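Local coordinates for purine-binding protein BAB2_0673 (Brucella melitensis biovar Abortus, PDB 3S99), which binds adenine and probably other purines such as guanine, and may serve an ABC-type uptake system for these compounds, at residues 202-205 against 211-214; 220-225 against 241-246. One frame throughout, in Å; residues are numbered along the deposited sequence.

Overall arrangement
Following the chain from the N terminus, contact 1 comes first: residues 202-205 near the end of helix 194-206 meet strand 211-214, closing a turn of only a few residues. The chain then runs into helix 220-227, where contact 2 opens; it closes sixteen residues beyond that segment, after strand 231-236, when the loop 241-246 comes back over the helix. The two contacts are therefore in series, neither nested nor crossed, with centres about 11 Å apart. Their helices also meet directly: Ile205 CD1 lies 3.9 Å from Val224 CG1. Together they tie two consecutive helices, the central strand 211-214 and the loop leading to strand 247-253 into one half of the fold.

Contact 1 of 2, residues 202-205 against 211-214; sequences KALI and IITQ
Ile212 alone carries the strand's side of this contact, meeting Leu204 and Ile205 of helix 194-206 through purely apolar surfaces; no hydrogen bond links 202-205 with 211-214. Ile211 before it and Thr213 after it both point away from this helix, to the opposite face of the sheet, where they pack on helix 132-146. Ile212 does the reverse. Its CG1 stands anti to the carbonyl carbon (chi1 -72°), which carries the CG1-CD1 arm toward the helix. There CD1 sits 4.0 Å from Leu204 CB, so it is the root of the leucine that is met, while the Leu204 side chain also touches Ile155 of the adjacent strand 151-156. The second approach is flank against flank: Ile212 CG1 is 4.1 Å from Ile205 CG1, and the two isoleucine side chains cross at about a right angle. Ile205 CD1 extends the touch, at 4.2 Å from Ile212 CG1, although its CB does not point straight at the strand. These separations indicate ordinary van der Waals packing, and the summed buried surface is a modest 119 Å². At the end of the strand, Gln214 NE2 is held by the carbonyl oxygens of Thr216 and Ser218. Strand 182-187, helix 194-206 and strand 211-214, with parallel strand 151-156 lying between the two strands, form a beta-alpha-beta crossover, the building unit of the Rossmann-like lobes of type I periplasmic binding proteins.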
loop_
_atom_site.group_PDB
_atom_site.type_symbol
_atom_site.label_atom_id
_atom_site.label_comp_id
_atom_site.label_asym_id
_atom_site.label_seq_id
_atom_site.Cartn_x
_atom_site.Cartn_y
_atom_site.Cartn_z
ATOM N N LYS A 202 8.760 -7.493 -17.528
ATOM C CA LYS A 202 9.425 -7.766 -18.782
ATOM C C LYS A 202 8.487 -7.450 -19.948
ATOM O O LYS A 202 8.881 -6.804 -20.912
ATOM C CB LYS A 202 9.879 -9.217 -18.850
ATOM C CG LYS A 202 10.949 -9.596 -17.810
ATOM C CD LYS A 202 11.302 -11.096 -17.899
ATOM C CE LYS A 202 12.216 -11.580 -16.766
ATOM N NZ LYS A 202 12.619 -13.020 -16.926
ATOM N N ALA A 203 7.238 -7.887 -19.864
ATOM C CA ALA A 203 6.283 -7.586 -20.920
ATOM C C ALA A 203 6.076 -6.072 -21.055
ATOM O O ALA A 203 5.999 -5.567 -22.159
ATOM C CB ALA A 203 4.969 -8.275 -20.663
ATOM N N LEU A 204 5.995 -5.342 -19.944
ATOM C CA LEU A 204 5.776 -3.878 -20.036
ATOM C C LEU A 204 6.988 -3.151 -20.619
ATOM O O LEU A 204 6.833 -2.257 -21.437
ATOM C CB LEU A 204 5.379 -3.290 -18.678
ATOM C CG LEU A 204 4.016 -3.750 -18.184
ATOM C CD1 LEU A 204 3.864 -3.430 -16.671
ATOM C CD2 LEU A 204 2.927 -3.097 -19.027
ATOM N N ILE A 205 8.190 -3.531 -20.192
ATOM C CA ILE A 205 9.423 -2.946 -20.731
ATOM C C ILE A 205 9.600 -3.327 -22.200
ATOM O O ILE A 205 10.009 -2.492 -22.996
ATOM C CB ILE A 205 10.672 -3.358 -19.895
ATOM C CG1 ILE A 205 10.566 -2.783 -18.465
ATOM C CG2 ILE A 205 11.937 -2.846 -20.521
ATOM C CD1 ILE A 205 11.236 -3.651 -17.403
ATOM N N ILE A 211 9.025 3.809 -17.360
ATOM C CA ILE A 211 8.907 3.818 -15.898
ATOM C C ILE A 211 8.120 2.569 -15.451
ATOM O O ILE A 211 7.168 2.178 -16.114
ATOM C CB ILE A 211 8.163 5.112 -15.378
ATOM C CG1 ILE A 211 8.915 6.397 -15.780
ATOM C CG2 ILE A 211 8.014 5.092 -13.843
ATOM C CD1 ILE A 211 10.059 6.789 -14.828
ATOM N N ILE A 212 8.521 1.942 -14.345
ATOM C CA ILE A 212 7.804 0.769 -13.787
ATOM C C ILE A 212 7.315 1.071 -12.382
ATOM O O ILE A 212 8.023 1.667 -11.556
ATOM C CB ILE A 212 8.673 -0.494 -13.759
ATOM C CG1 ILE A 212 8.892 -1.049 -15.172
ATOM C CG2 ILE A 212 8.054 -1.563 -12.852
ATOM C CD1 ILE A 212 7.614 -1.497 -15.915
ATOM N N THR A 213 6.083 0.695 -12.123
ATOM C CA THR A 213 5.540 0.812 -10.803
ATOM C C THR A 213 4.562 -0.321 -10.579
ATOM O O THR A 213 4.046 -0.916 -11.550
ATOM C CB THR A 213 4.801 2.180 -10.647
ATOM O OG1 THR A 213 4.531 2.416 -9.257
ATOM C CG2 THR A 213 3.531 2.163 -11.412
ATOM N N GLN A 214 4.234 -0.567 -9.324
ATOM C CA GLN A 214 3.440 -1.766 -8.975
ATOM C C GLN A 214 2.547 -1.607 -7.761
ATOM O O GLN A 214 2.799 -0.761 -6.910
ATOM C CB GLN A 214 4.362 -2.952 -8.714
ATOM C CG GLN A 214 5.046 -2.874 -7.356
ATOM C CD GLN A 214 6.165 -3.842 -7.218
ATOM O OE1 GLN A 214 7.068 -3.897 -8.074
ATOM N NE2 GLN A 214 6.153 -4.605 -6.124
#

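Contact 2 of 2, residues 220-225 against 241-246; sequences AAIQVA and KFAPDT
Thr246 OG1 holds a water at 2.6 Å, and the same water reaches back to the helix by donating a weak hydrogen bond to Ile222 O at 3.3 Å. The water thus bridges the threonine hydroxyl and the helix backbone; no direct hydrogen bond joins 220-225 to 241-246. The remaining contact is van der Waals packing. The CG1 of Ile222 lies anti to the backbone N (chi1 -154°), and from there it runs alongside Ala243, with CB of the alanine 3.7 Å from CG1 and 3.8 Å from CD1. The other branch, CG2, meets Phe242 CB at 4.1 Å, so the two branches of the isoleucine divide between Phe242, at the end of a 3-10 turn, and Ala243 after it. One residue on, the extended Gln223 chain places its CG 3.9 Å from Phe242 CB and its CD 3.9 Å from Phe242 CD1; the amide and ring planes are turned 50° apart. The phenyl ring of Phe242 also meets that of Phe40. Behind the contact, Ile222 and Ala225 rest on Ala232 of strand 231-236, and Val224 packs against helix 194-206, which puts helix 220-227 between that helix and the loop entering strand 247-253.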
loop_
_atom_site.group_PDB
_atom_site.type_symbol
_atom_site.label_atom_id
_atom_site.label_comp_id
_atom_site.label_asym_id
_atom_site.label_seq_id
_atom_site.Cartn_x
_atom_site.Cartn_y
_atom_site.Cartn_z
ATOM N N ALA A 220 10.441 -8.373 -7.274
ATOM C CA ALA A 220 10.701 -9.026 -8.589
ATOM C C ALA A 220 10.739 -8.016 -9.748
ATOM O O ALA A 220 11.695 -7.998 -10.530
ATOM C CB ALA A 220 9.691 -10.104 -8.872
ATOM N N ALA A 221 9.732 -7.157 -9.846
ATOM C CA ALA A 221 9.655 -6.200 -10.974
ATOM C C ALA A 221 10.756 -5.154 -10.944
ATOM O O ALA A 221 11.307 -4.825 -11.997
ATOM C CB ALA A 221 8.292 -5.528 -11.063
ATOM N N ILE A 222 11.099 -4.644 -9.759
ATOM C CA ILE A 222 12.119 -3.602 -9.686
ATOM C C ILE A 222 13.505 -4.092 -10.048
ATOM O O ILE A 222 14.289 -3.330 -10.588
ATOM C CB ILE A 222 12.162 -2.868 -8.300
ATOM C CG1 ILE A 222 12.730 -1.453 -8.494
ATOM C CG2 ILE A 222 12.920 -3.672 -7.254
ATOM C CD1 ILE A 222 12.655 -0.542 -7.287
ATOM N N GLN A 223 13.805 -5.357 -9.759
ATOM C CA GLN A 223 15.072 -5.945 -10.190
ATOM C C GLN A 223 15.060 -6.134 -11.696
ATOM O O GLN A 223 16.083 -5.917 -12.337
ATOM C CB GLN A 223 15.353 -7.292 -9.495
ATOM C CG GLN A 223 15.667 -7.167 -7.989
ATOM C CD GLN A 223 15.983 -8.511 -7.332
ATOM O OE1 GLN A 223 15.139 -9.097 -6.645
ATOM N NE2 GLN A 223 17.190 -9.000 -7.544
ATOM N N VAL A 224 13.928 -6.553 -12.267
ATOM C CA VAL A 224 13.847 -6.660 -13.733
ATOM C C VAL A 224 14.105 -5.287 -14.348
ATOM O O VAL A 224 14.928 -5.144 -15.268
ATOM C CB VAL A 224 12.479 -7.154 -14.216
ATOM C CG1 VAL A 224 12.352 -6.932 -15.712
ATOM C CG2 VAL A 224 12.253 -8.665 -13.837
ATOM N N ALA A 225 13.398 -4.274 -13.838
ATOM C CA ALA A 225 13.584 -2.910 -14.325
ATOM C C ALA A 225 15.055 -2.503 -14.184
ATOM O O ALA A 225 15.639 -1.964 -15.114
ATOM C CB ALA A 225 12.664 -1.930 -13.581
ATOM N N LYS A 241 18.126 -0.904 -2.355
ATOM C CA LYS A 241 19.227 -1.883 -2.408
ATOM C C LYS A 241 19.098 -2.829 -3.604
ATOM O O LYS A 241 20.106 -3.313 -4.106
ATOM C CB LYS A 241 19.348 -2.703 -1.109
ATOM N N PHE A 242 17.867 -3.052 -4.077
ATOM C CA PHE A 242 17.619 -3.905 -5.246
ATOM C C PHE A 242 17.662 -3.154 -6.588
ATOM O O PHE A 242 17.535 -3.763 -7.648
ATOM C CB PHE A 242 16.261 -4.610 -5.064
ATOM C CG PHE A 242 16.216 -5.488 -3.866
ATOM C CD1 PHE A 242 16.675 -6.795 -3.928
ATOM C CD2 PHE A 242 15.759 -5.000 -2.659
ATOM C CE1 PHE A 242 16.632 -7.604 -2.820
ATOM C CE2 PHE A 242 15.719 -5.793 -1.543
ATOM C CZ PHE A 242 16.157 -7.090 -1.611
ATOM N N ALA A 243 17.833 -1.830 -6.546
ATOM C CA ALA A 243 17.781 -1.003 -7.744
ATOM C C ALA A 243 18.482 0.325 -7.436
ATOM O O ALA A 243 17.852 1.377 -7.508
ATOM C CB ALA A 243 16.311 -0.766 -8.172
ATOM N N PRO A 244 19.778 0.268 -7.080
ATOM C CA PRO A 244 20.473 1.405 -6.483
ATOM C C PRO A 244 20.538 2.626 -7.384
ATOM O O PRO A 244 20.457 3.733 -6.893
ATOM C CB PRO A 244 21.898 0.875 -6.198
ATOM C CG PRO A 244 21.876 -0.578 -6.454
ATOM C CD PRO A 244 20.669 -0.889 -7.293
ATOM N N ASP A 245 20.698 2.428 -8.682
ATOM C CA ASP A 245 20.756 3.542 -9.596
ATOM C C ASP A 245 19.454 3.758 -10.368
ATOM O O ASP A 245 19.397 4.660 -11.201
ATOM C CB ASP A 245 21.960 3.430 -10.550
ATOM C CG ASP A 245 21.929 2.183 -11.418
ATOM O OD1 ASP A 245 21.179 1.233 -11.129
ATOM O OD2 ASP A 245 22.689 2.151 -12.400
ATOM N N THR A 246 18.394 2.987 -10.079
ATOM C CA THR A 246 17.152 3.167 -10.850
ATOM C C THR A 246 15.885 3.393 -10.029
ATOM O O THR A 246 14.894 3.880 -10.578
ATOM C CB THR A 246 16.919 2.015 -11.841
ATOM O OG1 THR A 246 16.965 0.774 -11.137
ATOM C CG2 THR A 246 17.974 2.038 -12.961
HETATM O O HOH W 1 14.549 -0.110 -11.438
#